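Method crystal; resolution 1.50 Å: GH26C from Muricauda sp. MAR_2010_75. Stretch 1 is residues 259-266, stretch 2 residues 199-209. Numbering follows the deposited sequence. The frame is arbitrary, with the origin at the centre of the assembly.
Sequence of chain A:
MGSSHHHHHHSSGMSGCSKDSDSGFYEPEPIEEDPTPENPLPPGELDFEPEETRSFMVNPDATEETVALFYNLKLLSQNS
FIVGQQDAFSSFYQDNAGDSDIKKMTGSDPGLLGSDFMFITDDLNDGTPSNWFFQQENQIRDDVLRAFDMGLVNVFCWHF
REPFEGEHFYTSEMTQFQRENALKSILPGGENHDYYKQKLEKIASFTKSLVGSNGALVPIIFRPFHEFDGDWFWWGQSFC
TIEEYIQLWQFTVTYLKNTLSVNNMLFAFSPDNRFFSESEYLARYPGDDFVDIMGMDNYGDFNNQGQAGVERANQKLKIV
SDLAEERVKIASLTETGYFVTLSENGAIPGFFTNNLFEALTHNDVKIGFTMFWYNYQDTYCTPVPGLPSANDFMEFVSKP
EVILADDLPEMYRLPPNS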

# COMPACT_ATOMS: atom_id res chain seq x y z
N THR A 259 -20.89 -5.37 -7.95
CA THR A 259 -21.98 -5.75 -7.05
C THR A 259 -22.21 -4.70 -5.96
O THR A 259 -23.36 -4.36 -5.66
CB THR A 259 -21.70 -7.12 -6.45
OG1 THR A 259 -21.56 -8.05 -7.52
CG2 THR A 259 -22.85 -7.57 -5.57
N LEU A 260 -21.13 -4.18 -5.37
CA LEU A 260 -21.25 -3.27 -4.23
C LEU A 260 -21.05 -1.80 -4.63
O LEU A 260 -21.05 -0.93 -3.75
CB LEU A 260 -20.26 -3.66 -3.12
CG LEU A 260 -20.42 -5.10 -2.65
CD1 LEU A 260 -19.40 -5.38 -1.60
CD2 LEU A 260 -21.84 -5.36 -2.13
N SER A 261 -20.88 -1.53 -5.92
CA SER A 261 -20.77 -0.16 -6.46
C SER A 261 -19.79 0.72 -5.71
O SER A 261 -20.06 1.91 -5.46
CB SER A 261 -22.14 0.52 -6.55
OG SER A 261 -23.04 -0.26 -7.32
N VAL A 262 -18.61 0.18 -5.40
CA VAL A 262 -17.57 0.98 -4.76
C VAL A 262 -16.86 1.76 -5.85
O VAL A 262 -16.15 1.19 -6.68
CB VAL A 262 -16.57 0.13 -3.97
CG1 VAL A 262 -15.47 1.04 -3.38
CG2 VAL A 262 -17.30 -0.60 -2.83
N ASN A 263 -17.03 3.08 -5.84
CA ASN A 263 -16.49 3.91 -6.90
C ASN A 263 -15.32 4.77 -6.46
O ASN A 263 -14.83 5.57 -7.26
CB ASN A 263 -17.62 4.80 -7.46
CG ASN A 263 -18.58 4.00 -8.29
OD1 ASN A 263 -18.18 3.06 -8.95
ND2 ASN A 263 -19.87 4.39 -8.27
N ASN A 264 -14.86 4.64 -5.21
CA ASN A 264 -13.75 5.45 -4.72
C ASN A 264 -12.54 4.58 -4.37
O ASN A 264 -11.89 4.76 -3.34
CB ASN A 264 -14.18 6.36 -3.55
CG ASN A 264 -14.80 5.61 -2.36
OD1 ASN A 264 -15.63 4.71 -2.51
ND2 ASN A 264 -14.43 6.03 -1.16
N MET A 265 -12.22 3.62 -5.24
CA MET A 265 -11.13 2.67 -5.01
C MET A 265 -10.28 2.51 -6.27
O MET A 265 -10.81 2.32 -7.38
CB MET A 265 -11.72 1.30 -4.65
CG MET A 265 -10.81 0.35 -3.93
SD MET A 265 -11.83 -1.02 -3.29
CE MET A 265 -11.95 -0.66 -1.55
N LEU A 266 -8.97 2.57 -6.09
CA LEU A 266 -7.99 2.08 -7.06
C LEU A 266 -7.44 0.77 -6.49
O LEU A 266 -7.47 0.55 -5.27
CB LEU A 266 -6.83 3.07 -7.18
CG LEU A 266 -7.15 4.49 -7.67
CD1 LEU A 266 -5.86 5.31 -7.82
CD2 LEU A 266 -7.85 4.43 -9.05
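Stretch 2 (199-209) KLEKIASFTKS

Stretch 2 is helical from Lys 199, continuing a helix that begins earlier in the chain. From Ile 203 to Lys 208 each backbone amide bonds to the carbonyl four residues back, as in Ala 204 N to Leu 200 O at 2.8 Å. Stretch 1 leaves a helix, turns, and enters a strand at Met 265. The two segments come closest in backbone at Val 262 and Ala 204, whose CA atoms are 6.2 Å apart. Together they bury 451 Å². The side chains from Leu 260 to Asn 264 meet the helix progressively later, from Leu 200 and Glu 201 to Thr 207 and Lys 208, so the loop runs obliquely in the helix direction; the long Lys 208 also reaches back to the carbonyl of Leu 260.

Thr 259 is still helical and makes no contact. Leu 260 gives up the most surface in stretch 1. Its CA-to-CB bond points toward the helix, with chi1 m and chi2 t. Leu 260 CD1 lies 3.6 Å from Ala 204 CB and 3.7 Å from Leu 200 O. Leu 260 CD1 is also 3.8 Å from Glu 201 CA, so this methyl packs against backbone as well as side chain. On the other branch, Leu 260 CD2 is 3.9 Å from Glu 201 CG.

The carbonyl of Leu 260 accepts a hydrogen bond from Lys 208. The distance from Lys 208 NZ to Leu 260 O is 2.5 Å, which is very short, and the position of this oxygen is less certain than most. The lysine's CA-to-CB bond points sideways, but its extended chain brings the amine to the loop.

Ser 261 is the first residue to leave helical geometry, with positive phi. Ser 261 O lies 3.3 Å from Lys 208 CE. Val 262 is buried. Val 262 CG2 packs on Ala 204 CB at 3.5 Å, and Val 262 CG1 is 3.9 Å from Thr 207 CG2. The small Ala 204 thus meets both Leu 260 and Val 262.

Asn 263 makes no contact. The CA-to-CB bond of Asn 264 points toward the helix, with chi1 p. Asn 264 ND2 donates to Thr 207 O at 3.1 Å, and the angle of 174° makes the bond nearly straight. This ties the loop to a backbone carbonyl late in stretch 2.

Met 265 begins the strand. Met 265 CE is 4.0 Å from Ile 203 CG2 and 3.8 Å from Thr 207 OG1. That hydroxyl donates within the helix, from Thr 207 OG1 to Ile 203 O at 2.8 Å. Leu 266 continues the strand and is out of reach of the helix.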

# COMPACT_ATOMS: atom_id res chain seq x y z
N LYS A 199 -17.32 -10.02 4.42
CA LYS A 199 -16.17 -9.17 4.71
C LYS A 199 -16.00 -8.08 3.65
O LYS A 199 -15.68 -6.93 3.97
CB LYS A 199 -14.89 -10.00 4.78
CG LYS A 199 -14.86 -11.07 5.87
CD LYS A 199 -15.24 -10.52 7.25
CE LYS A 199 -14.94 -11.61 8.31
NZ LYS A 199 -15.29 -11.11 9.70
N LEU A 200 -16.18 -8.44 2.36
CA LEU A 200 -16.11 -7.42 1.31
C LEU A 200 -17.22 -6.39 1.47
O LEU A 200 -17.03 -5.20 1.19
CB LEU A 200 -16.16 -8.06 -0.08
CG LEU A 200 -14.97 -8.99 -0.35
CD1 LEU A 200 -15.18 -9.46 -1.79
CD2 LEU A 200 -13.62 -8.28 -0.21
N GLU A 201 -18.40 -6.83 1.91
CA GLU A 201 -19.48 -5.88 2.16
C GLU A 201 -19.11 -4.90 3.26
O GLU A 201 -19.46 -3.71 3.18
CB GLU A 201 -20.77 -6.64 2.47
CG GLU A 201 -21.32 -7.36 1.22
CD GLU A 201 -22.20 -8.58 1.51
OE1 GLU A 201 -22.69 -8.72 2.66
OE2 GLU A 201 -22.40 -9.40 0.59
N LYS A 202 -18.39 -5.37 4.30
CA LYS A 202 -17.93 -4.46 5.34
C LYS A 202 -16.87 -3.50 4.81
O LYS A 202 -16.92 -2.30 5.09
CB LYS A 202 -17.35 -5.26 6.52
CG LYS A 202 -16.79 -4.40 7.66
CD LYS A 202 -17.90 -3.51 8.26
CE LYS A 202 -17.32 -2.44 9.21
NZ LYS A 202 -16.64 -3.06 10.40
N ILE A 203 -15.92 -3.99 4.00
CA ILE A 203 -14.97 -3.09 3.37
C ILE A 203 -15.70 -2.04 2.54
O ILE A 203 -15.35 -0.85 2.56
CB ILE A 203 -13.96 -3.89 2.52
CG1 ILE A 203 -12.98 -4.62 3.47
CG2 ILE A 203 -13.20 -2.94 1.53
CD1 ILE A 203 -12.01 -5.53 2.75
N ALA A 204 -16.71 -2.46 1.77
CA ALA A 204 -17.43 -1.51 0.92
C ALA A 204 -18.18 -0.48 1.73
O ALA A 204 -18.15 0.72 1.39
CB ALA A 204 -18.39 -2.27 0.00
N SER A 205 -18.89 -0.90 2.79
CA SER A 205 -19.65 0.07 3.58
C SER A 205 -18.71 1.04 4.28
O SER A 205 -18.98 2.26 4.32
CB SER A 205 -20.60 -0.63 4.55
OG SER A 205 -19.88 -1.30 5.56
N PHE A 206 -17.57 0.55 4.78
CA PHE A 206 -16.61 1.48 5.37
C PHE A 206 -16.09 2.44 4.32
O PHE A 206 -16.00 3.66 4.56
CB PHE A 206 -15.44 0.69 6.00
CG PHE A 206 -14.37 1.56 6.59
CD1 PHE A 206 -13.30 2.00 5.83
CD2 PHE A 206 -14.46 1.98 7.92
CE1 PHE A 206 -12.31 2.79 6.39
CE2 PHE A 206 -13.48 2.79 8.47
CZ PHE A 206 -12.42 3.20 7.73
N THR A 207 -15.68 1.91 3.17
CA THR A 207 -15.08 2.77 2.15
C THR A 207 -16.07 3.82 1.64
O THR A 207 -15.70 4.99 1.43
CB THR A 207 -14.57 1.87 1.02
OG1 THR A 207 -13.55 1.00 1.52
CG2 THR A 207 -13.97 2.71 -0.13
N LYS A 208 -17.34 3.43 1.43
CA LYS A 208 -18.32 4.40 0.94
C LYS A 208 -18.75 5.39 2.01
O LYS A 208 -19.45 6.35 1.68
CB LYS A 208 -19.55 3.68 0.46
CG LYS A 208 -19.35 2.88 -0.78
CD LYS A 208 -20.70 2.21 -1.07
CE LYS A 208 -20.67 1.43 -2.29
NZ LYS A 208 -22.07 0.93 -2.47
N SER A 209 -18.33 5.19 3.27
CA SER A 209 -18.64 6.11 4.35
C SER A 209 -17.62 7.23 4.47
O SER A 209 -17.84 8.14 5.26
CB SER A 209 -18.69 5.38 5.71
OG SER A 209 -17.39 5.25 6.30